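Local coordinates for 2S Albumin protein (Dolichos, PDB 6IX1) that is a seed albumin with a four-bladed hemopexin-type beta-propeller fold and is probably a storage protein, at residues K134-G139 and I152-D157; F49-G54 and T91-L96; V27-G32 and F175-E180; S79-I84 and T100-M105; P107-T112 and K146-T151. All coordinates share one frame; numbering follows the deposited sequence. Where two conformers were deposited one is given.

Contact 1 (K134-G139 and I152-D157); sequences KGNKYG and IRNITD. With SO4 (sulfate ion), chain E.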
# COMPACT_ATOMS: atom_id res chain seq x y z
N LYS A 134 -11.43 1.54 -1.09
CA LYS A 134 -11.93 1.92 -2.42
C LYS A 134 -12.92 3.05 -2.25
O LYS A 134 -13.96 2.87 -1.54
CB LYS A 134 -12.66 0.77 -3.15
CG LYS A 134 -13.21 1.10 -4.51
CD LYS A 134 -12.19 1.58 -5.52
CE LYS A 134 -12.76 1.62 -6.90
NZ LYS A 134 -12.99 0.26 -7.34
N GLY A 135 -12.66 4.22 -2.83
CA GLY A 135 -13.48 5.39 -2.47
C GLY A 135 -13.53 5.59 -0.99
O GLY A 135 -12.52 5.43 -0.31
N ASN A 136 -14.69 5.91 -0.45
CA ASN A 136 -14.85 6.12 1.00
C ASN A 136 -15.22 4.85 1.74
O ASN A 136 -15.61 4.91 2.91
CB ASN A 136 -15.85 7.21 1.26
CG ASN A 136 -17.31 6.83 1.10
OD1 ASN A 136 -17.59 5.88 0.40
ND2 ASN A 136 -18.16 7.63 1.74
N LYS A 137 -14.96 3.72 1.12
CA LYS A 137 -15.31 2.42 1.64
C LYS A 137 -14.02 1.60 1.96
O LYS A 137 -12.96 1.83 1.38
CB LYS A 137 -16.17 1.64 0.67
CG LYS A 137 -17.49 2.26 0.26
CD LYS A 137 -18.53 2.27 1.32
CE LYS A 137 -19.83 2.94 0.89
NZ LYS A 137 -19.83 4.41 1.17
N TYR A 138 -14.16 0.65 2.88
CA TYR A 138 -13.07 -0.23 3.20
C TYR A 138 -13.56 -1.58 3.68
O TYR A 138 -14.67 -1.68 4.29
CB TYR A 138 -12.13 0.40 4.23
CG TYR A 138 -12.39 0.03 5.66
CD1 TYR A 138 -13.46 0.58 6.34
CD2 TYR A 138 -11.66 -0.95 6.28
CE1 TYR A 138 -13.72 0.24 7.65
CE2 TYR A 138 -11.88 -1.29 7.58
CZ TYR A 138 -12.93 -0.71 8.25
OH TYR A 138 -13.23 -0.97 9.55
N GLY A 139 -12.76 -2.59 3.49
CA GLY A 139 -12.93 -3.88 4.12
C GLY A 139 -11.66 -4.51 4.47
O GLY A 139 -10.58 -3.84 4.45
N ILE A 152 -18.12 -4.51 3.99
CA ILE A 152 -17.43 -3.36 3.41
C ILE A 152 -18.20 -2.13 3.88
O ILE A 152 -19.46 -2.02 3.66
CB ILE A 152 -17.38 -3.46 1.90
CG1 ILE A 152 -16.70 -4.75 1.45
CG2 ILE A 152 -16.74 -2.21 1.35
CD1 ILE A 152 -16.85 -5.03 -0.05
N ARG A 153 -17.60 -1.25 4.64
CA ARG A 153 -18.18 -0.14 5.39
C ARG A 153 -17.53 1.19 5.01
O ARG A 153 -16.58 1.20 4.23
CB ARG A 153 -18.04 -0.33 6.91
CG ARG A 153 -18.63 -1.68 7.26
CD ARG A 153 -18.55 -1.84 8.78
NE ARG A 153 -17.16 -1.79 9.30
CZ ARG A 153 -16.85 -1.58 10.55
NH1 ARG A 153 -17.81 -1.36 11.46
NH2 ARG A 153 -15.59 -1.54 10.89
N ASN A 154 -18.00 2.27 5.62
CA ASN A 154 -17.28 3.52 5.37
C ASN A 154 -15.95 3.42 6.14
O ASN A 154 -15.90 2.88 7.24
CB ASN A 154 -18.12 4.71 5.81
CG ASN A 154 -19.26 5.02 4.88
OD1 ASN A 154 -19.52 4.35 3.92
ND2 ASN A 154 -19.95 6.08 5.16
N ILE A 155 -14.97 4.11 5.57
CA ILE A 155 -13.67 4.25 6.28
C ILE A 155 -13.88 4.71 7.72
O ILE A 155 -13.24 4.17 8.66
CB ILE A 155 -12.78 5.22 5.51
CG1 ILE A 155 -12.35 4.59 4.19
CG2 ILE A 155 -11.61 5.69 6.38
CD1 ILE A 155 -11.58 5.45 3.22
N THR A 156 -14.78 5.67 7.95
CA THR A 156 -14.91 6.22 9.29
C THR A 156 -15.73 5.32 10.21
O THR A 156 -15.86 5.65 11.38
CB THR A 156 -15.45 7.63 9.24
OG1 THR A 156 -16.68 7.63 8.53
CG2 THR A 156 -14.46 8.60 8.65
N ASP A 157 -16.38 4.28 9.66
CA ASP A 157 -16.95 3.27 10.61
C ASP A 157 -15.85 2.50 11.32
O ASP A 157 -16.01 2.13 12.46
CB ASP A 157 -17.81 2.25 9.87
CG ASP A 157 -19.08 2.90 9.25
OD1 ASP A 157 -19.62 3.75 9.95
OD2 ASP A 157 -19.47 2.47 8.16
S SO4 E . -10.99 -2.78 11.96
O1 SO4 E . -10.18 -4.06 11.92
O2 SO4 E . -9.83 -1.90 12.16
O3 SO4 E . -11.77 -2.97 13.07
O4 SO4 E . -11.66 -2.72 10.72
O HOH W 1 -15.28 -2.77 7.17
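Y138 and R153 run side by side from neighbouring antiparallel strands and point the same way, the tyrosine ring and the guanidinium plane inclined at 48°. At their tips NH2 of R153 donates to Y138 OH (2.8 Å, bent to 143° at the hydrogen), with the hydroxyl close to the guanidinium plane. One backbone step supports the pair: Y138 N donates to R153 O at 2.8 Å, nearly along the C=O axis, and R153 N returns a bond to Y138 O at 3.0 Å. A water over one face of the Y138 ring accepts from R153 NE and donates to Y138 O. K137 and N154, a non-hydrogen-bonded pair, also lie alongside. The lysine chain is bent at chi2 and chi4, and NZ donates to N154 OD1 (2.8 Å), above that carbonyl's plane, and also to N136 OD1. Past the strand, I155 N donates to N136 O at 2.9 Å. Y138 OH donates to O4 of a sulfate (2.6 Å), probably from the crystallisation liquor, which Y131 and R140 of this hemopexin repeat, and G199, also bind. In this crystal the hydroxyl, between cation and anion, would probably be polarised, and the sulfate would probably ease the closeness of R153 to R140.

Contact 2 (F49-G54 and T91-L96); sequences FPSLAG and TNDKIL
Two crowded first torsions set up the contact: S51 OG (chi1 64°) and D93 CG (chi1 60°) each sit between their own backbone N and carbonyl carbon, so hydroxyl and carboxylate converge. A single oxygen, D93 OD2, takes both bonds. Its syn lone pair receives S51 N at 2.9 Å, fairly straight at 155°, while its anti lone pair receives S51 OG at 2.6 Å. The carboxylate also crosses the proline ring at about a right angle, OD1 lying 3.5 Å from P50 CD, and D93 CB stands at the edge of the F49 ring. Beside this polar grip, I95 passes obliquely across L52, with CG1 4.0 Å from L52 CD2, and its CD1 rests 3.4 Å from S51 O. An alanine in place of D93 would remove the carboxylate and would probably leave 50-52 less firmly tied to 91-96. L52 N to F49 O (2.8 Å), followed by A53 N to P50 O, makes 50-52 a short 3-10 segment. An aspartate just ahead of strand 94-95, fastening that segment, joins the linker between the first and second sheets to the second sheet, a junction between successive blades consistent with a hemopexin-type propeller.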
# COMPACT_ATOMS: atom_id res chain seq x y z
N PHE A 49 11.99 -5.10 -11.12
CA PHE A 49 11.21 -6.36 -11.04
C PHE A 49 11.03 -6.91 -12.43
O PHE A 49 9.94 -6.81 -13.02
CB PHE A 49 9.89 -6.04 -10.33
CG PHE A 49 10.13 -5.42 -8.98
CD1 PHE A 49 10.63 -6.18 -7.91
CD2 PHE A 49 9.94 -4.08 -8.82
CE1 PHE A 49 10.95 -5.57 -6.70
CE2 PHE A 49 10.27 -3.47 -7.64
CZ PHE A 49 10.73 -4.21 -6.58
N PRO A 50 12.08 -7.54 -12.97
CA PRO A 50 11.97 -8.02 -14.34
C PRO A 50 10.84 -9.02 -14.54
O PRO A 50 10.35 -9.13 -15.67
CB PRO A 50 13.34 -8.59 -14.66
CG PRO A 50 14.28 -7.83 -13.77
CD PRO A 50 13.50 -7.54 -12.51
N SER A 51 10.44 -9.72 -13.50
CA SER A 51 9.28 -10.64 -13.58
C SER A 51 8.03 -9.89 -14.05
O SER A 51 7.11 -10.55 -14.55
CB SER A 51 9.05 -11.38 -12.27
OG SER A 51 8.70 -10.52 -11.23
N LEU A 52 7.95 -8.58 -13.85
CA LEU A 52 6.78 -7.77 -14.17
C LEU A 52 6.93 -7.07 -15.52
O LEU A 52 6.02 -6.37 -15.96
CB LEU A 52 6.59 -6.74 -13.05
CG LEU A 52 6.38 -7.33 -11.66
CD1 LEU A 52 6.14 -6.19 -10.65
CD2 LEU A 52 5.19 -8.25 -11.73
N ALA A 53 8.08 -7.18 -16.18
CA ALA A 53 8.28 -6.53 -17.49
C ALA A 53 7.22 -7.03 -18.46
O ALA A 53 6.92 -8.21 -18.45
CB ALA A 53 9.67 -6.78 -18.00
N GLY A 54 6.64 -6.12 -19.25
CA GLY A 54 5.61 -6.44 -20.22
C GLY A 54 4.24 -6.63 -19.62
O GLY A 54 3.37 -7.04 -20.37
N THR A 91 18.11 -10.80 -7.58
CA THR A 91 17.40 -10.67 -8.85
C THR A 91 16.41 -11.85 -9.02
O THR A 91 16.27 -12.38 -10.16
CB THR A 91 18.42 -10.64 -9.99
OG1 THR A 91 19.08 -11.92 -9.96
CG2 THR A 91 19.30 -9.43 -9.86
N ASN A 92 15.96 -12.43 -7.94
CA ASN A 92 15.14 -13.66 -7.96
C ASN A 92 13.68 -13.27 -7.77
O ASN A 92 12.94 -14.16 -7.29
CB ASN A 92 15.65 -14.68 -6.94
CG ASN A 92 17.06 -15.17 -7.24
OD1 ASN A 92 17.40 -15.37 -8.40
ND2 ASN A 92 17.88 -15.35 -6.22
N ASP A 93 13.24 -12.06 -8.16
CA ASP A 93 11.78 -11.76 -8.06
C ASP A 93 11.02 -12.68 -9.03
O ASP A 93 11.49 -13.05 -10.12
CB ASP A 93 11.47 -10.29 -8.39
CG ASP A 93 11.91 -9.93 -9.82
OD1 ASP A 93 13.18 -9.90 -10.00
OD2 ASP A 93 11.11 -9.62 -10.71
N LYS A 94 9.78 -13.01 -8.69
CA LYS A 94 8.99 -13.85 -9.59
C LYS A 94 7.51 -13.68 -9.24
O LYS A 94 7.15 -13.42 -8.07
CB LYS A 94 9.43 -15.31 -9.46
CG LYS A 94 9.37 -15.78 -8.02
CD LYS A 94 9.50 -17.29 -7.81
CE LYS A 94 8.56 -18.10 -8.68
NZ LYS A 94 8.72 -19.58 -8.54
N ILE A 95 6.69 -13.93 -10.25
CA ILE A 95 5.23 -13.94 -10.11
C ILE A 95 4.85 -15.30 -9.57
O ILE A 95 5.13 -16.35 -10.26
CB ILE A 95 4.53 -13.62 -11.41
CG1 ILE A 95 4.89 -12.24 -11.95
CG2 ILE A 95 3.05 -13.82 -11.21
CD1 ILE A 95 4.23 -11.86 -13.22
N LEU A 96 4.24 -15.34 -8.40
CA LEU A 96 3.71 -16.57 -7.77
C LEU A 96 2.27 -16.91 -8.22
O LEU A 96 1.93 -18.14 -8.25
CB LEU A 96 3.73 -16.39 -6.26
CG LEU A 96 5.08 -16.11 -5.65
CD1 LEU A 96 4.91 -15.74 -4.20
CD2 LEU A 96 6.02 -17.30 -5.91

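Contact 3 (V27-G32 and F175-E180); sequences VYYTPG and FASHKE. With SO4 (sulfate ion), chain D.
This aromatic cluster lies on the seam between the first and last blades of a four-bladed hemopexin-type propeller, joining the sheet of strand 23-28 to that of strand 173-176. With Y29 CG in the crowded position between backbone N and carbonyl carbon (chi1 66°), its ring reaches tip to tip toward F175, whose edge meets the tyrosine face in a T-shaped pair: centroids 5.3 Å apart, planes at 84°, F175 CE2 3.7 Å from Y29 CZ. F175 is itself stacked on Y184. The hydroxyl is gripped twice by H178: backbone N donates to Y29 OH at 2.7 Å (164° at the hydrogen), and ND1 shares a second hydrogen bond with Y29 OH, also 2.7 Å, at the imidazole edge. NE2 bonds S10 O, so both ring nitrogens are engaged and the rotation of the imidazole is fixed. S177 OG stands in the plane of the tyrosine ring at its edge, 3.9 Å from Y29 CE2. That serine forms an ST turn, its OG accepting K179 N at 2.9 Å. At the far end of 27-32, G32 N points at a sulfate, probably from the crystallisation liquor, and bonds its O2 at 2.8 Å.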
# COMPACT_ATOMS: atom_id res chain seq x y z
N VAL A 27 13.06 3.01 0.14
CA VAL A 27 13.50 3.97 1.14
C VAL A 27 13.75 3.28 2.47
O VAL A 27 12.92 2.38 2.85
CB VAL A 27 12.40 5.08 1.25
CG1 VAL A 27 12.69 6.02 2.42
CG2 VAL A 27 12.24 5.89 -0.03
N TYR A 28 14.80 3.70 3.15
CA TYR A 28 15.13 3.30 4.52
C TYR A 28 14.55 4.39 5.40
O TYR A 28 15.07 5.53 5.41
CB TYR A 28 16.66 3.21 4.62
CG TYR A 28 17.22 2.50 5.82
CD1 TYR A 28 16.67 1.34 6.28
CD2 TYR A 28 18.49 2.86 6.30
CE1 TYR A 28 17.30 0.56 7.22
CE2 TYR A 28 19.07 2.12 7.31
CZ TYR A 28 18.54 0.93 7.70
OH TYR A 28 19.18 0.20 8.71
N TYR A 29 13.47 4.10 6.10
CA TYR A 29 12.63 5.17 6.73
C TYR A 29 12.85 5.19 8.23
O TYR A 29 13.24 4.21 8.85
CB TYR A 29 11.15 5.09 6.32
CG TYR A 29 10.44 3.89 6.79
CD1 TYR A 29 10.51 2.69 6.12
CD2 TYR A 29 9.59 4.02 7.89
CE1 TYR A 29 9.80 1.60 6.57
CE2 TYR A 29 8.95 2.91 8.37
CZ TYR A 29 9.04 1.69 7.72
OH TYR A 29 8.32 0.66 8.26
N THR A 30 12.42 6.32 8.77
CA THR A 30 12.75 6.68 10.16
C THR A 30 11.49 7.24 10.80
O THR A 30 11.16 8.41 10.65
CB THR A 30 13.92 7.65 10.24
OG1 THR A 30 13.61 8.87 9.54
CG2 THR A 30 15.17 6.99 9.70
N PRO A 31 10.68 6.44 11.53
CA PRO A 31 9.48 6.99 12.15
C PRO A 31 9.78 8.18 13.04
O PRO A 31 10.73 8.18 13.82
CB PRO A 31 8.98 5.81 13.00
CG PRO A 31 9.39 4.60 12.19
CD PRO A 31 10.76 4.98 11.65
N GLY A 32 8.98 9.23 12.87
CA GLY A 32 9.02 10.38 13.76
C GLY A 32 10.12 11.38 13.44
O GLY A 32 10.23 12.32 14.20
N PHE A 175 0.95 2.03 3.83
CA PHE A 175 1.69 0.82 4.22
C PHE A 175 1.76 0.72 5.74
O PHE A 175 1.74 1.71 6.47
CB PHE A 175 3.11 0.80 3.60
CG PHE A 175 4.10 1.75 4.18
CD1 PHE A 175 4.09 3.07 3.79
CD2 PHE A 175 5.07 1.31 5.07
CE1 PHE A 175 5.04 3.96 4.31
CE2 PHE A 175 5.99 2.20 5.60
CZ PHE A 175 5.96 3.51 5.26
N ALA A 176 1.87 -0.50 6.21
CA ALA A 176 2.06 -0.73 7.62
C ALA A 176 3.53 -0.47 7.99
O ALA A 176 4.43 -0.86 7.24
CB ALA A 176 1.81 -2.19 7.90
N SER A 177 3.73 0.18 9.11
CA SER A 177 5.12 0.42 9.58
C SER A 177 5.75 -0.83 10.16
O SER A 177 5.02 -1.73 10.61
CB SER A 177 5.09 1.50 10.63
OG SER A 177 6.36 1.83 11.04
N HIS A 178 7.06 -0.86 10.17
CA HIS A 178 7.77 -1.84 11.00
C HIS A 178 7.56 -1.61 12.49
O HIS A 178 7.78 -2.51 13.27
CB HIS A 178 9.27 -1.80 10.64
CG HIS A 178 9.54 -2.42 9.30
ND1 HIS A 178 9.48 -1.73 8.13
CD2 HIS A 178 9.84 -3.71 8.96
CE1 HIS A 178 9.78 -2.53 7.13
NE2 HIS A 178 9.99 -3.73 7.61
N LYS A 179 7.21 -0.37 12.80
CA LYS A 179 6.89 -0.04 14.20
C LYS A 179 5.42 -0.30 14.42
O LYS A 179 4.56 0.47 14.00
CB LYS A 179 7.25 1.39 14.52
CG LYS A 179 7.03 1.82 15.95
CD LYS A 179 7.35 3.28 16.19
CE LYS A 179 6.92 3.78 17.55
NZ LYS A 179 7.59 2.99 18.60
N GLU A 180 5.08 -1.47 14.94
CA GLU A 180 3.68 -1.86 15.11
C GLU A 180 3.10 -1.05 16.24
O GLU A 180 3.84 -0.73 17.16
CB GLU A 180 3.57 -3.34 15.42
CG GLU A 180 3.95 -4.22 14.23
CD GLU A 180 3.62 -5.67 14.54
OE1 GLU A 180 3.86 -6.10 15.66
OE2 GLU A 180 3.21 -6.37 13.66
S SO4 D . 6.75 10.26 10.25
O1 SO4 D . 7.64 11.18 10.86
O2 SO4 D . 7.03 8.98 10.82
O3 SO4 D . 6.98 10.19 8.90
O4 SO4 D . 5.37 10.59 10.45

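Contact 4 (S79-I84 and T100-M105); sequences SQCAYI and TTIAEM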
# COMPACT_ATOMS: atom_id res chain seq x y z
N SER A 79 -7.87 -3.42 -12.93
CA SER A 79 -8.55 -4.66 -12.48
C SER A 79 -7.61 -5.85 -12.36
O SER A 79 -8.10 -6.89 -12.01
CB SER A 79 -9.75 -5.03 -13.34
OG SER A 79 -9.38 -5.36 -14.67
N GLN A 80 -6.34 -5.68 -12.74
CA GLN A 80 -5.40 -6.80 -12.74
C GLN A 80 -4.67 -6.86 -11.40
O GLN A 80 -4.42 -5.81 -10.76
CB GLN A 80 -4.38 -6.68 -13.84
CG GLN A 80 -5.02 -6.83 -15.22
CD GLN A 80 -4.00 -6.84 -16.32
OE1 GLN A 80 -3.98 -5.94 -17.16
NE2 GLN A 80 -3.18 -7.89 -16.36
N CYS A 81 -4.26 -8.07 -11.05
CA CYS A 81 -3.45 -8.26 -9.85
C CYS A 81 -2.54 -9.46 -10.00
O CYS A 81 -2.79 -10.34 -10.82
CB CYS A 81 -4.31 -8.19 -8.62
SG CYS A 81 -5.23 -9.67 -8.38
N ALA A 82 -1.52 -9.45 -9.17
CA ALA A 82 -0.54 -10.54 -9.14
C ALA A 82 -0.00 -10.71 -7.73
O ALA A 82 0.12 -9.74 -7.02
CB ALA A 82 0.58 -10.28 -10.12
N TYR A 83 0.37 -11.94 -7.41
CA TYR A 83 1.13 -12.27 -6.19
C TYR A 83 2.58 -12.42 -6.60
O TYR A 83 2.80 -13.20 -7.48
CB TYR A 83 0.62 -13.52 -5.49
CG TYR A 83 1.00 -13.69 -4.07
CD1 TYR A 83 0.99 -12.64 -3.19
CD2 TYR A 83 1.25 -14.92 -3.55
CE1 TYR A 83 1.29 -12.82 -1.85
CE2 TYR A 83 1.60 -15.11 -2.23
CZ TYR A 83 1.50 -14.07 -1.34
OH TYR A 83 1.78 -14.25 -0.02
N ILE A 84 3.47 -11.72 -5.94
CA ILE A 84 4.90 -11.73 -6.32
C ILE A 84 5.71 -12.10 -5.07
O ILE A 84 5.37 -11.84 -3.90
CB ILE A 84 5.33 -10.40 -6.97
CG1 ILE A 84 5.42 -9.25 -5.96
CG2 ILE A 84 4.38 -10.09 -8.07
CD1 ILE A 84 6.04 -7.99 -6.50
N THR A 100 -3.90 -11.89 -13.04
CA THR A 100 -5.32 -12.20 -13.32
C THR A 100 -6.18 -11.04 -12.84
O THR A 100 -5.65 -10.09 -12.32
CB THR A 100 -5.72 -13.54 -12.69
OG1 THR A 100 -6.97 -13.95 -13.20
CG2 THR A 100 -5.75 -13.48 -11.18
N THR A 101 -7.49 -11.17 -12.98
CA THR A 101 -8.37 -10.11 -12.46
C THR A 101 -8.46 -10.19 -10.93
O THR A 101 -8.30 -11.27 -10.36
CB THR A 101 -9.76 -10.09 -13.09
OG1 THR A 101 -10.39 -11.30 -12.68
CG2 THR A 101 -9.72 -9.86 -14.58
N ILE A 102 -8.83 -9.09 -10.31
CA ILE A 102 -9.04 -9.09 -8.84
C ILE A 102 -10.06 -10.15 -8.46
O ILE A 102 -9.92 -10.85 -7.47
CB ILE A 102 -9.44 -7.69 -8.35
CG1 ILE A 102 -8.25 -6.74 -8.55
CG2 ILE A 102 -9.99 -7.74 -6.91
CD1 ILE A 102 -8.67 -5.30 -8.50
N ALA A 103 -11.15 -10.20 -9.21
CA ALA A 103 -12.26 -11.13 -8.88
C ALA A 103 -11.82 -12.56 -9.05
O ALA A 103 -12.38 -13.42 -8.32
CB ALA A 103 -13.42 -10.83 -9.75
N GLU A 104 -10.92 -12.86 -9.96
CA GLU A 104 -10.40 -14.22 -10.08
C GLU A 104 -9.37 -14.52 -8.97
O GLU A 104 -9.36 -15.65 -8.44
CB GLU A 104 -9.82 -14.43 -11.44
CG GLU A 104 -10.84 -14.55 -12.55
CD GLU A 104 -10.12 -14.52 -13.86
OE1 GLU A 104 -9.85 -15.59 -14.42
OE2 GLU A 104 -9.83 -13.37 -14.35
N MET A 105 -8.56 -13.55 -8.56
CA MET A 105 -7.56 -13.75 -7.50
C MET A 105 -8.28 -13.97 -6.16
O MET A 105 -7.84 -14.77 -5.36
CB MET A 105 -6.60 -12.58 -7.43
CG MET A 105 -5.46 -12.83 -6.54
SD MET A 105 -4.30 -14.08 -7.09
CE MET A 105 -3.32 -13.07 -8.21
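C81 SG rests against M105 CB at 3.4 Å, where the face of the second propeller sheet bearing C81 packs on a helix whose start is closed by a capping box. SG stands in the crowded position between backbone N and carbonyl carbon (chi1 77°). The methionine chain, bent at chi2 and chi3, curls back until CE lies 3.9 Å from A82 CA. Ahead of this packing the strands pair antiparallel. C81 N donates to T100 O at 2.8 Å, almost along the C=O axis (175°), and T100 N answers to C81 O at 2.9 Å. One step on, where 100-105 turns from strand into helix, I102 N still bonds S79 O at 2.9 Å, in the carbonyl plane, so the first helical residue stays tied to the sheet. Further out, F76 backs both C81 and I102, and Y74 lies against M105. The start of the helix is held by T101 at its N-cap: OG1 (chi1 66°) accepts E104 N at 3.2 Å and donates to E104 OE2 at 2.7 Å, on that oxygen's anti lone pair. A valine in place of T101 would remove OG1 and with it both bonds, and would probably loosen the helix start that presents I102 and M105 to the strand. The return bond of the box, T101 N to E104 OE2, is weak at 3.5 Å.

Contact 5 (P107-T112 and K146-T151); sequences PVLKNT and KQLVGT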
# COMPACT_ATOMS: atom_id res chain seq x y z
N PRO A 107 -12.03 -14.45 -5.24
CA PRO A 107 -13.45 -14.59 -5.59
C PRO A 107 -14.46 -13.92 -4.64
O PRO A 107 -15.54 -13.50 -5.13
CB PRO A 107 -13.62 -16.11 -5.63
CG PRO A 107 -12.29 -16.60 -6.17
CD PRO A 107 -11.29 -15.69 -5.47
N VAL A 108 -14.13 -13.77 -3.35
CA VAL A 108 -15.07 -13.11 -2.42
C VAL A 108 -15.27 -11.65 -2.81
O VAL A 108 -16.26 -11.03 -2.36
CB VAL A 108 -14.59 -13.14 -0.97
CG1 VAL A 108 -14.66 -14.54 -0.41
CG2 VAL A 108 -13.27 -12.43 -0.74
N LEU A 109 -14.36 -11.11 -3.60
CA LEU A 109 -14.44 -9.70 -4.02
C LEU A 109 -15.21 -9.55 -5.34
O LEU A 109 -15.47 -8.42 -5.73
CB LEU A 109 -13.01 -9.08 -4.13
CG LEU A 109 -12.17 -9.08 -2.85
CD1 LEU A 109 -10.85 -8.33 -3.09
CD2 LEU A 109 -12.92 -8.51 -1.71
N LYS A 110 -15.50 -10.65 -6.02
CA LYS A 110 -16.30 -10.52 -7.25
C LYS A 110 -17.62 -9.83 -6.91
O LYS A 110 -18.21 -10.09 -5.82
CB LYS A 110 -16.59 -11.89 -7.85
CG LYS A 110 -17.19 -11.86 -9.25
CD LYS A 110 -17.72 -13.22 -9.70
CE LYS A 110 -18.27 -13.07 -11.11
NZ LYS A 110 -18.99 -14.26 -11.59
N ASN A 111 -18.05 -8.93 -7.77
CA ASN A 111 -19.30 -8.18 -7.61
C ASN A 111 -19.26 -7.13 -6.53
O ASN A 111 -20.30 -6.48 -6.39
CB ASN A 111 -20.49 -9.11 -7.46
CG ASN A 111 -20.61 -10.10 -8.60
OD1 ASN A 111 -20.43 -9.73 -9.76
ND2 ASN A 111 -20.81 -11.35 -8.26
N THR A 112 -18.15 -6.99 -5.84
CA THR A 112 -17.99 -5.96 -4.81
C THR A 112 -17.38 -4.68 -5.36
O THR A 112 -16.87 -4.65 -6.48
CB THR A 112 -17.21 -6.42 -3.58
OG1 THR A 112 -15.81 -6.37 -3.90
CG2 THR A 112 -17.69 -7.72 -3.05
N LYS A 146 -8.19 -16.11 1.87
CA LYS A 146 -8.92 -15.25 0.91
C LYS A 146 -10.35 -14.96 1.32
O LYS A 146 -11.14 -14.61 0.47
CB LYS A 146 -8.75 -15.75 -0.52
CG LYS A 146 -7.30 -15.79 -1.03
CD LYS A 146 -7.27 -16.32 -2.43
CE LYS A 146 -5.89 -16.16 -3.05
NZ LYS A 146 -5.94 -16.65 -4.42
N GLN A 147 -10.65 -15.04 2.59
CA GLN A 147 -11.96 -14.67 3.13
C GLN A 147 -12.04 -13.17 3.32
O GLN A 147 -11.12 -12.63 3.80
CB GLN A 147 -12.26 -15.31 4.49
CG GLN A 147 -12.42 -16.84 4.43
CD GLN A 147 -12.74 -17.34 5.83
OE1 GLN A 147 -13.57 -16.74 6.51
NE2 GLN A 147 -12.21 -18.48 6.24
N LEU A 148 -13.18 -12.62 2.95
CA LEU A 148 -13.50 -11.25 3.30
C LEU A 148 -13.88 -11.40 4.78
O LEU A 148 -14.77 -12.21 5.11
CB LEU A 148 -14.61 -10.71 2.38
CG LEU A 148 -15.01 -9.28 2.61
CD1 LEU A 148 -13.96 -8.34 2.09
CD2 LEU A 148 -16.34 -9.07 1.97
N VAL A 149 -13.32 -10.62 5.64
CA VAL A 149 -13.59 -10.54 7.07
C VAL A 149 -14.64 -9.45 7.26
O VAL A 149 -14.27 -8.26 7.20
CB VAL A 149 -12.30 -10.32 7.84
CG1 VAL A 149 -12.54 -10.26 9.29
CG2 VAL A 149 -11.35 -11.42 7.55
N GLY A 150 -15.87 -9.87 7.57
CA GLY A 150 -16.96 -8.91 7.75
C GLY A 150 -17.48 -8.29 6.49
O GLY A 150 -17.63 -8.98 5.42
N THR A 151 -17.72 -6.99 6.59
CA THR A 151 -18.44 -6.31 5.51
C THR A 151 -17.66 -5.13 5.06
O THR A 151 -16.66 -4.75 5.72
CB THR A 151 -19.85 -5.94 5.95
OG1 THR A 151 -19.80 -4.84 6.88
CG2 THR A 151 -20.63 -7.13 6.46
O HOH W 2 -11.65 -15.02 -2.20
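L109 O is the best-held polar atom, gripped by two donors of one residue: T112 N at 3.0 Å and T112 OG1 at 2.8 Å, the hydroxyl approaching in the carbonyl plane on a lone pair. The first bond closes a type II turn, in which N111 takes a positive phi of 73°; the second reinforces it. The hydroxyl is also bonded to F114 N, which further fixes its rotation. K146 O has a different clasp: a water donates to it at 2.7 Å and accepts from V108 N at 3.0 Å, bridging the two segments. Residues 107-109 form a short 3-10 turn in the linker between the second and third sheets of the propeller, and they lie against strand 148-149 of the third sheet, which belongs to the hemopexin repeat. Here V108 CG2, in the crowded position between backbone N and carbonyl carbon, presses on K146 O at 3.3 Å and on L148 CB at 3.8 Å. L148, with CG anti to its backbone N (chi1 -178°), sends its chain across that of L109 at about a right angle. Their methyls meet at 3.9 Å, CD2 of L109 against CD1 of L148. L109 also packs on I102, F114 and L132, and K146 NZ is hydrogen-bonded to M105 O.

Contact 3 spans the greatest sequence separation and encloses the other four, joining the first sheet to the last. Contacts 1 and 4 repeat one arrangement in the third and second sheets, a strand paired with a segment that turns into a helix; their centres are 21 Å apart. Contacts 2 and 5 anchor linkers to the second and third sheets. Direct touches pass between neighbours: L96 N to Y83 O at 2.7 Å, probably a hydrogen bond, links contacts 2 and 4; M105 O to K146 NZ at 2.8 Å links 4 and 5; I152 CD1 packs on T112 CB between 1 and 5. The centres of contacts 1 and 3 lie 24 Å apart; each meets a sulfate, probably from the crystallisation liquor.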